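Local coordinates for berberine bridge enzyme-like protein (Arabidopsis thaliana, PDB 5D79) that is an FAD-dependent oxidoreductase of the berberine bridge enzyme-like family, secreted to the cell wall and involved in adaptation to salt stress, at residues I65-S71 against E359-F365; V310-L314 against L326-C331; I337-L341 against L352-T356; L507-T512 against I526-N530. One frame throughout, in Å; residues are numbered along the deposited sequence.

Contact 1 (I65-S71 against E359-F365)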
loop_
_atom_site.group_PDB
_atom_site.type_symbol
_atom_site.label_atom_id
_atom_site.label_comp_id
_atom_site.label_asym_id
_atom_site.label_seq_id
_atom_site.Cartn_x
_atom_site.Cartn_y
_atom_site.Cartn_z
ATOM N N ILE A 65 -9.112 -8.069 -8.947
ATOM C CA ILE A 65 -8.720 -8.816 -7.744
ATOM C C ILE A 65 -7.232 -9.128 -7.836
ATOM O O ILE A 65 -6.806 -9.976 -8.617
ATOM C CB ILE A 65 -9.525 -10.121 -7.543
ATOM C CG1 ILE A 65 -10.973 -9.800 -7.147
ATOM C CG2 ILE A 65 -8.883 -10.966 -6.459
ATOM C CD1 ILE A 65 -11.864 -11.018 -6.902
ATOM N N GLN A 66 -6.442 -8.403 -7.050
ATOM C CA GLN A 66 -4.991 -8.493 -7.118
ATOM C C GLN A 66 -4.421 -9.339 -5.978
ATOM O O GLN A 66 -3.220 -9.312 -5.693
ATOM C CB GLN A 66 -4.384 -7.094 -7.124
ATOM C CG GLN A 66 -4.779 -6.265 -8.346
ATOM C CD GLN A 66 -4.140 -6.742 -9.661
ATOM O OE1 GLN A 66 -3.580 -7.840 -9.750
ATOM N NE2 GLN A 66 -4.228 -5.902 -10.691
ATOM N N ASN A 67 -5.312 -10.081 -5.329
ATOM C CA ASN A 67 -4.944 -11.236 -4.519
ATOM C C ASN A 67 -5.935 -12.372 -4.842
ATOM O O ASN A 67 -7.001 -12.487 -4.217
ATOM C CB ASN A 67 -4.941 -10.891 -3.025
ATOM C CG ASN A 67 -4.095 -11.857 -2.206
ATOM O OD1 ASN A 67 -3.775 -12.965 -2.659
ATOM N ND2 ASN A 67 -3.730 -11.442 -0.996
ATOM N N PRO A 68 -5.590 -13.193 -5.850
ATOM C CA PRO A 68 -6.447 -14.216 -6.476
ATOM C C PRO A 68 -7.104 -15.211 -5.508
ATOM O O PRO A 68 -8.200 -15.723 -5.802
ATOM C CB PRO A 68 -5.480 -14.941 -7.416
ATOM C CG PRO A 68 -4.499 -13.892 -7.790
ATOM C CD PRO A 68 -4.298 -13.070 -6.547
ATOM N N ARG A 69 -6.459 -15.462 -4.372
ATOM C CA ARG A 69 -6.986 -16.385 -3.374
ATOM C C ARG A 69 -8.353 -15.921 -2.878
ATOM O O ARG A 69 -9.129 -16.706 -2.324
ATOM C CB ARG A 69 -6.007 -16.531 -2.203
ATOM C CG ARG A 69 -5.768 -15.253 -1.439
ATOM C CD ARG A 69 -4.694 -15.424 -0.359
ATOM N NE ARG A 69 -5.182 -16.037 0.880
ATOM C CZ ARG A 69 -4.900 -15.589 2.104
ATOM N NH1 ARG A 69 -5.386 -16.217 3.167
ATOM N NH2 ARG A 69 -4.135 -14.515 2.271
ATOM N N PHE A 70 -8.647 -14.641 -3.085
ATOM C CA PHE A 70 -9.928 -14.082 -2.686
ATOM C C PHE A 70 -10.861 -13.939 -3.873
ATOM O O PHE A 70 -11.834 -13.185 -3.828
ATOM C CB PHE A 70 -9.731 -12.734 -2.005
ATOM C CG PHE A 70 -9.013 -12.829 -0.699
ATOM C CD1 PHE A 70 -9.581 -13.515 0.365
ATOM C CD2 PHE A 70 -7.779 -12.237 -0.532
ATOM C CE1 PHE A 70 -8.926 -13.608 1.580
ATOM C CE2 PHE A 70 -7.111 -12.315 0.678
ATOM C CZ PHE A 70 -7.684 -13.002 1.739
ATOM N N SER A 71 -10.561 -14.671 -4.935
ATOM C CA SER A 71 -11.450 -14.716 -6.083
ATOM C C SER A 71 -12.120 -16.077 -6.182
ATOM O O SER A 71 -12.690 -16.412 -7.211
ATOM C CB SER A 71 -10.687 -14.420 -7.366
ATOM O OG SER A 71 -9.745 -15.438 -7.599
ATOM N N GLU A 359 -3.040 -5.283 -15.639
ATOM C CA GLU A 359 -3.395 -6.681 -15.797
ATOM C C GLU A 359 -3.483 -7.378 -14.440
ATOM O O GLU A 359 -2.868 -6.945 -13.456
ATOM C CB GLU A 359 -2.408 -7.388 -16.729
ATOM C CG GLU A 359 -2.565 -6.987 -18.202
ATOM C CD GLU A 359 -4.006 -7.109 -18.717
ATOM O OE1 GLU A 359 -4.564 -8.231 -18.708
ATOM O OE2 GLU A 359 -4.580 -6.076 -19.137
ATOM N N ARG A 360 -4.292 -8.436 -14.394
ATOM C CA ARG A 360 -4.528 -9.193 -13.173
ATOM C C ARG A 360 -3.270 -9.956 -12.783
ATOM O O ARG A 360 -2.597 -10.513 -13.643
ATOM C CB ARG A 360 -5.713 -10.152 -13.367
ATOM C CG ARG A 360 -6.414 -10.576 -12.078
ATOM C CD ARG A 360 -7.634 -11.429 -12.378
ATOM N NE ARG A 360 -8.277 -11.976 -11.182
ATOM C CZ ARG A 360 -7.846 -13.044 -10.514
ATOM N NH1 ARG A 360 -6.743 -13.678 -10.899
ATOM N NH2 ARG A 360 -8.511 -13.474 -9.452
ATOM N N THR A 361 -2.931 -9.964 -11.498
ATOM C CA THR A 361 -1.821 -10.781 -11.038
ATOM C C THR A 361 -2.193 -12.264 -11.057
ATOM O O THR A 361 -3.377 -12.629 -11.109
ATOM C CB THR A 361 -1.385 -10.403 -9.626
ATOM O OG1 THR A 361 -0.249 -11.193 -9.256
ATOM C CG2 THR A 361 -2.518 -10.662 -8.648
ATOM N N SER A 362 -1.181 -13.122 -11.013
ATOM C CA SER A 362 -1.430 -14.558 -11.019
ATOM C C SER A 362 -0.920 -15.183 -9.733
ATOM O O SER A 362 -1.067 -16.387 -9.524
ATOM C CB SER A 362 -0.777 -15.219 -12.238
ATOM O OG SER A 362 0.589 -15.512 -12.008
ATOM N N LEU A 363 -0.330 -14.354 -8.873
ATOM C CA LEU A 363 0.257 -14.818 -7.619
ATOM C C LEU A 363 -0.549 -14.371 -6.409
ATOM O O LEU A 363 -0.693 -13.167 -6.155
ATOM C CB LEU A 363 1.703 -14.320 -7.470
ATOM C CG LEU A 363 2.671 -14.722 -8.588
ATOM C CD1 LEU A 363 4.098 -14.405 -8.211
ATOM C CD2 LEU A 363 2.512 -16.208 -8.919
ATOM N N SER A 364 -1.082 -15.353 -5.677
ATOM C CA SER A 364 -1.719 -15.109 -4.385
ATOM C C SER A 364 -0.639 -14.877 -3.348
ATOM O O SER A 364 0.505 -15.285 -3.537
ATOM C CB SER A 364 -2.605 -16.284 -3.965
ATOM O OG SER A 364 -3.680 -16.467 -4.864
ATOM N N PHE A 365 -0.993 -14.234 -2.243
ATOM C CA PHE A 365 -0.001 -13.967 -1.219
ATOM C C PHE A 365 -0.620 -13.820 0.175
ATOM O O PHE A 365 -1.828 -13.611 0.322
ATOM C CB PHE A 365 0.808 -12.710 -1.590
ATOM C CG PHE A 365 -0.022 -11.460 -1.684
ATOM C CD1 PHE A 365 -0.330 -10.724 -0.545
ATOM C CD2 PHE A 365 -0.500 -11.020 -2.912
ATOM C CE1 PHE A 365 -1.108 -9.583 -0.627
ATOM C CE2 PHE A 365 -1.282 -9.867 -3.000
ATOM C CZ PHE A 365 -1.586 -9.150 -1.855
HETATM O O HOH W 1 -0.944 -6.562 -10.927
#
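Asn-67, in the loop after helix 58-63, meets Ser-364 at the start of strand 363-372 with their CA atoms 5.0 Å apart, and Gln-66 faces Thr-361 a little further back. The carboxamide of Asn-67 grips both polar groups of Phe-365: OD1 accepts from Phe-365 N at 3.1 Å, and ND2 donates to Phe-365 O at an N-H...O angle of 163°. The same amide is stacked on the phenyl ring, the planes 17° apart and Asn-67 ND2 3.1 Å above the ring, over its centre. Phe-365 holds CG between its own N and carbonyl carbon (chi1 62°), which folds the ring back over the amide. Arg-69 NH2 reaches Phe-365 O from the other face of the carbonyl.

Gln-66 grips the incoming chain in a similar way. Its OE1 takes the N-H of Thr-361 at 2.8 Å, while NE2 donates almost straight to Glu-359 O from above the carbonyl plane. With an alanine at this position, Thr-361 N and Glu-359 O would probably lose these partners and segment 359-361 would be freer to shift. The Arg-360 guanidinium carries Ile-65 O 3.5 Å above one face, and is held beyond the contact by Asp-62 O and the carboxylate of Glu-435.

The side chain of Phe-365 comes within about 4 Å of the bound FAD, and Gln-66 touches His-111, the residue of covalent flavin attachment, although that link is absent here. The contact thus joins the N-terminal part of the chain to an outermost strand of the seven-stranded sheet beside the flavin, consistent with the two-domain architecture of berberine bridge enzyme relatives.

Contact 2 (V310-L314 against L326-C331)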
loop_
_atom_site.group_PDB
_atom_site.type_symbol
_atom_site.label_atom_id
_atom_site.label_comp_id
_atom_site.label_asym_id
_atom_site.label_seq_id
_atom_site.Cartn_x
_atom_site.Cartn_y
_atom_site.Cartn_z
ATOM N N VAL A 310 26.483 9.057 -10.572
ATOM C CA VAL A 310 27.075 7.798 -10.157
ATOM C C VAL A 310 28.369 7.988 -9.359
ATOM O O VAL A 310 28.629 7.242 -8.427
ATOM C CB VAL A 310 27.339 6.883 -11.363
ATOM C CG1 VAL A 310 28.171 7.590 -12.421
ATOM C CG2 VAL A 310 27.992 5.585 -10.905
ATOM N N ASN A 311 29.180 8.988 -9.684
ATOM C CA ASN A 311 30.439 9.135 -8.949
ATOM C C ASN A 311 30.190 9.570 -7.500
ATOM O O ASN A 311 30.933 9.194 -6.593
ATOM C CB ASN A 311 31.377 10.113 -9.668
ATOM C CG ASN A 311 32.044 9.493 -10.901
ATOM O OD1 ASN A 311 31.778 8.340 -11.262
ATOM N ND2 ASN A 311 32.911 10.261 -11.553
ATOM N N ASN A 312 29.122 10.339 -7.288
ATOM C CA ASN A 312 28.734 10.783 -5.957
ATOM C C ASN A 312 28.162 9.650 -5.130
ATOM O O ASN A 312 28.380 9.586 -3.921
ATOM C CB ASN A 312 27.719 11.921 -6.039
ATOM C CG ASN A 312 28.314 13.184 -6.620
ATOM O OD1 ASN A 312 29.527 13.307 -6.744
ATOM N ND2 ASN A 312 27.463 14.133 -6.975
ATOM N N LEU A 313 27.417 8.762 -5.779
ATOM C CA LEU A 313 26.922 7.566 -5.111
ATOM C C LEU A 313 28.095 6.727 -4.613
ATOM O O LEU A 313 28.100 6.264 -3.472
ATOM C CB LEU A 313 26.039 6.736 -6.050
ATOM C CG LEU A 313 25.801 5.291 -5.586
ATOM C CD1 LEU A 313 24.970 5.276 -4.313
ATOM C CD2 LEU A 313 25.172 4.417 -6.667
ATOM N N LEU A 314 29.091 6.553 -5.479
ATOM C CA LEU A 314 30.218 5.657 -5.219
ATOM C C LEU A 314 31.097 6.153 -4.079
ATOM O O LEU A 314 31.547 5.366 -3.248
ATOM C CB LEU A 314 31.062 5.478 -6.494
ATOM C CG LEU A 314 30.361 4.727 -7.631
ATOM C CD1 LEU A 314 31.216 4.689 -8.891
ATOM C CD2 LEU A 314 29.979 3.327 -7.172
ATOM N N LEU A 326 30.178 -2.072 -3.474
ATOM C CA LEU A 326 29.604 -1.484 -4.687
ATOM C C LEU A 326 30.665 -0.872 -5.585
ATOM O O LEU A 326 31.517 -0.106 -5.125
ATOM C CB LEU A 326 28.577 -0.414 -4.345
ATOM C CG LEU A 326 27.901 0.191 -5.570
ATOM C CD1 LEU A 326 27.092 -0.882 -6.243
ATOM C CD2 LEU A 326 27.008 1.359 -5.190
ATOM N N GLU A 327 30.607 -1.216 -6.869
ATOM C CA GLU A 327 31.489 -0.622 -7.870
ATOM C C GLU A 327 30.664 -0.119 -9.038
ATOM O O GLU A 327 29.475 -0.403 -9.109
ATOM C CB GLU A 327 32.540 -1.630 -8.329
ATOM C CG GLU A 327 33.584 -1.916 -7.258
ATOM C CD GLU A 327 34.653 -2.883 -7.715
ATOM O OE1 GLU A 327 34.887 -3.872 -6.991
ATOM O OE2 GLU A 327 35.263 -2.653 -8.785
ATOM N N LYS A 328 31.288 0.626 -9.950
ATOM C CA LYS A 328 30.561 1.261 -11.054
ATOM C C LYS A 328 29.715 0.291 -11.871
ATOM O O LYS A 328 28.661 0.643 -12.399
ATOM C CB LYS A 328 31.533 1.972 -11.976
ATOM C CG LYS A 328 31.075 3.354 -12.367
ATOM C CD LYS A 328 30.159 3.341 -13.571
ATOM C CE LYS A 328 29.888 4.766 -14.066
ATOM N NZ LYS A 328 29.479 4.807 -15.494
ATOM N N GLU A 329 30.194 -0.942 -11.958
ATOM C CA GLU A 329 29.574 -1.949 -12.791
ATOM C C GLU A 329 28.233 -2.347 -12.224
ATOM O O GLU A 329 27.364 -2.836 -12.944
ATOM C CB GLU A 329 30.499 -3.158 -12.915
ATOM C CG GLU A 329 31.698 -2.893 -13.803
ATOM C CD GLU A 329 32.775 -2.005 -13.176
ATOM O OE1 GLU A 329 33.030 -2.108 -11.961
ATOM O OE2 GLU A 329 33.390 -1.212 -13.921
ATOM N N GLY A 330 28.069 -2.126 -10.925
ATOM C CA GLY A 330 26.830 -2.447 -10.247
ATOM C C GLY A 330 25.832 -1.317 -10.372
ATOM O O GLY A 330 24.691 -1.449 -9.948
ATOM N N CYS A 331 26.268 -0.216 -10.981
ATOM C CA CYS A 331 25.469 0.998 -11.065
ATOM C C CYS A 331 24.948 1.321 -12.457
ATOM O O CYS A 331 25.558 0.978 -13.454
ATOM C CB CYS A 331 26.280 2.178 -10.580
ATOM S SG CYS A 331 26.899 1.996 -8.930
#
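Leu-314 CD2 sits over one face of the Glu-327 peptide group, 4.0 Å from Glu-327 C; no ring, guanidinium or side-chain amide takes part, and the rest is aliphatic branches and one sulfur. Cys-331 SG fits between two leucines of the helix, 3.7 Å from CD2 of Leu-313 and 3.8 Å from CD2 of Leu-314. It is placed there by its first torsion (chi1 -57°), which sets SG opposite the carbonyl carbon, while the CB of Cys-331 meets Val-310 CG2. Deeper in, the CD2 methyls of Leu-326 and Leu-313 touch at 3.9 Å, the two side chains crossing at about a right angle.

Helix 310-320 here packs on the segment that returns the chain from it to strand 331-334, an outermost strand of the antiparallel seven-stranded sheet. Residues 328-330 make a short 3-10 turn, held by Gly-330 N to Glu-327 O and Cys-331 N to Lys-328 O, just before that strand begins. Thr-254 and Phe-256 of strand 253-260 lie against Leu-313, and Val-258 of the same strand against Leu-326, making the helix and the returning segment share a floor.

On the outer side the aliphatic part of Lys-328 passes across the helix. Its CG lies 3.7 Å from Leu-314 CD1, and after the chain bends at chi2 (-86°) its CE comes 3.7 Å from Val-310 CG1.

Contact 3 (I337-L341 against L352-T356)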
loop_
_atom_site.group_PDB
_atom_site.type_symbol
_atom_site.label_atom_id
_atom_site.label_comp_id
_atom_site.label_asym_id
_atom_site.label_seq_id
_atom_site.Cartn_x
_atom_site.Cartn_y
_atom_site.Cartn_z
ATOM N N ILE A 337 11.927 8.202 -13.968
ATOM C CA ILE A 337 10.841 7.411 -14.502
ATOM C C ILE A 337 11.380 6.066 -15.008
ATOM O O ILE A 337 10.694 5.049 -14.934
ATOM C CB ILE A 337 10.071 8.166 -15.634
ATOM C CG1 ILE A 337 8.832 7.368 -16.065
ATOM C CG2 ILE A 337 10.970 8.476 -16.839
ATOM C CD1 ILE A 337 7.858 7.108 -14.921
ATOM N N GLU A 338 12.612 6.043 -15.502
ATOM C CA GLU A 338 13.190 4.779 -15.937
ATOM C C GLU A 338 13.500 3.895 -14.723
ATOM O O GLU A 338 13.440 2.663 -14.807
ATOM C CB GLU A 338 14.438 5.022 -16.789
ATOM C CG GLU A 338 14.106 5.460 -18.215
ATOM C CD GLU A 338 15.335 5.758 -19.059
ATOM O OE1 GLU A 338 16.338 6.273 -18.520
ATOM O OE2 GLU A 338 15.296 5.478 -20.274
ATOM N N SER A 339 13.798 4.525 -13.589
ATOM C CA SER A 339 14.085 3.793 -12.354
ATOM C C SER A 339 12.812 3.137 -11.801
ATOM O O SER A 339 12.882 2.131 -11.095
ATOM C CB SER A 339 14.706 4.715 -11.306
ATOM O OG SER A 339 13.717 5.484 -10.653
ATOM N N VAL A 340 11.660 3.712 -12.131
ATOM C CA VAL A 340 10.368 3.109 -11.810
ATOM C C VAL A 340 10.202 1.753 -12.522
ATOM O O VAL A 340 9.811 0.760 -11.913
ATOM C CB VAL A 340 9.190 4.060 -12.194
ATOM C CG1 VAL A 340 7.854 3.355 -12.068
ATOM C CG2 VAL A 340 9.212 5.333 -11.348
ATOM N N LEU A 341 10.495 1.711 -13.814
ATOM C CA LEU A 341 10.449 0.451 -14.544
ATOM C C LEU A 341 11.464 -0.510 -13.953
ATOM O O LEU A 341 11.242 -1.713 -13.877
ATOM C CB LEU A 341 10.735 0.653 -16.038
ATOM C CG LEU A 341 9.605 1.050 -16.987
ATOM C CD1 LEU A 341 9.128 2.437 -16.677
ATOM C CD2 LEU A 341 10.092 0.990 -18.409
ATOM N N LEU A 352 8.139 2.990 -21.685
ATOM C CA LEU A 352 7.464 3.499 -20.489
ATOM C C LEU A 352 5.989 3.101 -20.430
ATOM O O LEU A 352 5.368 3.146 -19.373
ATOM C CB LEU A 352 7.577 5.017 -20.423
ATOM C CG LEU A 352 8.983 5.599 -20.349
ATOM C CD1 LEU A 352 8.925 7.131 -20.312
ATOM C CD2 LEU A 352 9.702 5.030 -19.137
ATOM N N GLY A 353 5.437 2.715 -21.573
ATOM C CA GLY A 353 4.036 2.358 -21.672
ATOM C C GLY A 353 3.577 1.197 -20.817
ATOM O O GLY A 353 2.388 1.066 -20.562
ATOM N N VAL A 354 4.501 0.357 -20.361
ATOM C CA VAL A 354 4.120 -0.801 -19.554
ATOM C C VAL A 354 3.605 -0.362 -18.195
ATOM O O VAL A 354 2.981 -1.138 -17.470
ATOM C CB VAL A 354 5.287 -1.770 -19.359
ATOM C CG1 VAL A 354 5.834 -2.195 -20.707
ATOM C CG2 VAL A 354 6.376 -1.138 -18.514
ATOM N N LEU A 355 3.866 0.892 -17.853
ATOM C CA LEU A 355 3.410 1.446 -16.592
ATOM C C LEU A 355 1.899 1.535 -16.555
ATOM O O LEU A 355 1.291 1.512 -15.483
ATOM C CB LEU A 355 4.024 2.819 -16.376
ATOM C CG LEU A 355 5.534 2.720 -16.216
ATOM C CD1 LEU A 355 6.077 4.097 -15.961
ATOM C CD2 LEU A 355 5.909 1.756 -15.091
ATOM N N THR A 356 1.313 1.608 -17.748
ATOM C CA THR A 356 -0.119 1.793 -17.943
ATOM C C THR A 356 -0.924 0.497 -17.990
ATOM O O THR A 356 -2.145 0.550 -18.065
ATOM C CB THR A 356 -0.394 2.556 -19.243
ATOM O OG1 THR A 356 -0.169 1.694 -20.355
ATOM C CG2 THR A 356 0.536 3.737 -19.362
#
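Leu-341 CD1 touches two leucines of the facing 3-10 segment, 3.5 Å from CD1 of Leu-355 and 3.6 Å from CD2 of Leu-352. Both of those side chains run at about a right angle to that of Leu-341, and its one methyl meets both. Leu-355 also spreads its branches over the helix: CD1 touches Ile-337 CD1 at 3.6 Å, while CD2 rests on Val-340 CG1 at 3.9 Å. Ile-337 stands one turn before Leu-341 and holds CG1 anti to its own N (chi1 -174°), and from there the bend at the second torsion brings CD1 to Leu-355. Val-354 closes one flank, its CG2 against Leu-341 CG.

Behind these side chains the 3-10 turns are fixed by Leu-355 N to Leu-352 O and by a double grip on Gly-353 O, which accepts from Thr-356 N and, at 2.6 Å, from Thr-356 OG1. Tyr-157 of helix 153-163 packs on Ile-337 and Val-340, Tyr-158 of that helix on Leu-352, and Phe-346 touches Val-354.

Every side-chain pair between 337-341 and 352-356 is apolar, hence the two segments hold together through fitted shape and burial of methyl groups, with nothing directional to set their spacing.

Contact 4 (L507-T512 against I526-N530)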
loop_
_atom_site.group_PDB
_atom_site.type_symbol
_atom_site.label_atom_id
_atom_site.label_comp_id
_atom_site.label_asym_id
_atom_site.label_seq_id
_atom_site.Cartn_x
_atom_site.Cartn_y
_atom_site.Cartn_z
ATOM N N LEU A 507 -8.086 9.897 15.162
ATOM C CA LEU A 507 -8.821 9.258 14.075
ATOM C C LEU A 507 -10.258 8.932 14.498
ATOM O O LEU A 507 -11.203 9.152 13.733
ATOM C CB LEU A 507 -8.099 7.985 13.621
ATOM C CG LEU A 507 -6.859 8.197 12.761
ATOM C CD1 LEU A 507 -5.966 6.976 12.801
ATOM C CD2 LEU A 507 -7.270 8.535 11.333
ATOM N N VAL A 508 -10.403 8.419 15.723
ATOM C CA VAL A 508 -11.707 8.080 16.303
ATOM C C VAL A 508 -12.556 9.330 16.530
ATOM O O VAL A 508 -13.765 9.320 16.285
ATOM C CB VAL A 508 -11.542 7.303 17.637
ATOM C CG1 VAL A 508 -12.758 7.464 18.532
ATOM C CG2 VAL A 508 -11.286 5.830 17.360
ATOM N N ARG A 509 -11.921 10.410 16.975
ATOM C CA ARG A 509 -12.624 11.679 17.116
ATOM C C ARG A 509 -13.093 12.168 15.743
ATOM O O ARG A 509 -14.270 12.501 15.557
ATOM C CB ARG A 509 -11.738 12.734 17.790
ATOM C CG ARG A 509 -11.257 12.369 19.199
ATOM C CD ARG A 509 -12.376 11.870 20.106
ATOM N NE ARG A 509 -11.986 11.877 21.521
ATOM C CZ ARG A 509 -11.446 10.846 22.163
ATOM N NH1 ARG A 509 -11.222 9.702 21.526
ATOM N NH2 ARG A 509 -11.128 10.957 23.445
ATOM N N VAL A 510 -12.179 12.190 14.778
ATOM C CA VAL A 510 -12.530 12.617 13.425
ATOM C C VAL A 510 -13.631 11.709 12.873
ATOM O O VAL A 510 -14.630 12.191 12.337
ATOM C CB VAL A 510 -11.301 12.620 12.478
ATOM C CG1 VAL A 510 -11.722 12.993 11.071
ATOM C CG2 VAL A 510 -10.240 13.587 12.977
ATOM N N LYS A 511 -13.465 10.400 13.055
ATOM C CA LYS A 511 -14.467 9.420 12.630
ATOM C C LYS A 511 -15.852 9.716 13.213
ATOM O O LYS A 511 -16.867 9.596 12.528
ATOM C CB LYS A 511 -14.024 8.010 13.028
ATOM C CG LYS A 511 -15.088 6.934 12.906
ATOM C CD LYS A 511 -15.477 6.638 11.468
ATOM C CE LYS A 511 -16.379 5.406 11.419
ATOM N NZ LYS A 511 -16.964 5.096 10.084
ATOM N N THR A 512 -15.889 10.122 14.474
ATOM C CA THR A 512 -17.159 10.362 15.138
ATOM C C THR A 512 -17.851 11.612 14.599
ATOM O O THR A 512 -19.075 11.651 14.498
ATOM C CB THR A 512 -16.970 10.457 16.659
ATOM O OG1 THR A 512 -16.368 9.240 17.118
ATOM C CG2 THR A 512 -18.315 10.647 17.378
ATOM N N ILE A 526 -11.968 2.176 11.732
ATOM C CA ILE A 526 -11.861 3.009 12.922
ATOM C C ILE A 526 -13.231 3.105 13.576
ATOM O O ILE A 526 -14.215 3.401 12.891
ATOM C CB ILE A 526 -11.341 4.423 12.566
ATOM C CG1 ILE A 526 -9.954 4.356 11.907
ATOM C CG2 ILE A 526 -11.333 5.338 13.786
ATOM C CD1 ILE A 526 -8.851 3.830 12.805
ATOM N N PRO A 527 -13.311 2.841 14.900
ATOM C CA PRO A 527 -14.600 2.865 15.599
ATOM C C PRO A 527 -15.043 4.261 16.040
ATOM O O PRO A 527 -14.245 5.199 16.143
ATOM C CB PRO A 527 -14.336 1.985 16.819
ATOM C CG PRO A 527 -12.909 2.284 17.147
ATOM C CD PRO A 527 -12.222 2.411 15.797
ATOM N N LEU A 528 -16.336 4.388 16.297
ATOM C CA LEU A 528 -16.860 5.586 16.919
ATOM C C LEU A 528 -16.459 5.626 18.390
ATOM O O LEU A 528 -16.232 4.592 19.018
ATOM C CB LEU A 528 -18.382 5.646 16.791
ATOM C CG LEU A 528 -19.068 5.818 15.441
ATOM C CD1 LEU A 528 -20.541 5.506 15.622
ATOM C CD2 LEU A 528 -18.900 7.217 14.900
ATOM N N VAL A 529 -16.403 6.832 18.933
ATOM C CA VAL A 529 -16.048 7.060 20.325
ATOM C C VAL A 529 -17.130 6.561 21.305
ATOM O O VAL A 529 -18.295 6.374 20.930
ATOM C CB VAL A 529 -15.775 8.569 20.555
ATOM C CG1 VAL A 529 -17.065 9.304 20.849
ATOM C CG2 VAL A 529 -14.743 8.786 21.657
ATOM N N ASN A 530 -16.728 6.329 22.555
ATOM C CA ASN A 530 -17.653 5.923 23.615
ATOM C C ASN A 530 -18.364 7.128 24.234
ATOM O O ASN A 530 -19.578 7.292 24.096
ATOM C CB ASN A 530 -16.912 5.140 24.714
ATOM C CG ASN A 530 -16.819 3.635 24.428
ATOM O OD1 ASN A 530 -17.372 3.132 23.446
ATOM N ND2 ASN A 530 -16.107 2.914 25.297
#
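Thr-512 supplies the polar link between the segments: its OG1 accepts the N-H of Val-529 at 3.0 Å with an angle of 161°. The same oxygen donates to Val-508 O at 2.7 Å, because its torsion (chi1 -58°) sets it beside its own N and turns it back toward the preceding turn. Val-508 O also accepts the helical bond from Thr-512 N, the two donors lying on opposite faces of the carbonyl. A valine in its place would probably leave Val-529 N without this acceptor and the terminal segment less firmly tied to the helix.

Apolar contacts accompany that bond. Val-508 CG2 meets Ile-526 CG2 at 3.6 Å and its CG1 lies near Val-529 CB, while Leu-528 CD2 comes 3.6 Å from Thr-512 CA. Val-508 CG2 also presses to 3.3 Å from Pro-527 O, a buried carbonyl oxygen with no polar partner in the model.

Of the charged side chains, Arg-509 receives Val-529 CG2 3.5 Å above one face of its guanidinium, and its NH1 pairs with Glu-505. The aliphatic chain of Lys-511 passes Ile-526 O on the way to NZ, which forms salt bridges with Asp-515 and Asp-518 and also bonds backbone oxygens of Ser-235 and Phe-520.

Segment 526-530 passes across one side of helix 504-514, with Phe-500 of helix 488-500 packing on Ile-526 and helix 222-227 covering Leu-507.

Contact 1 lies at the flavin, and the long loop it closes contains contacts 2 and 3. Contact 3 adjoins it in sequence, the 352-356 segment leading shortly into 359-365, although their centres are 22 Å apart; the side chain of Val-340 is still about 12 Å from the cofactor. Contact 2 lies further out, 23 Å from contact 3 between centres, and precedes it along the chain; strand 331-334, which begins in contact 2, leads into helix 336-343 of contact 3. Contact 4 is separate, on the opposite side of the chain's centre from contacts 2 and 3, 50 Å from contact 2 between centres, yet the side chain of Ile-526 remains about 11 Å from FAD.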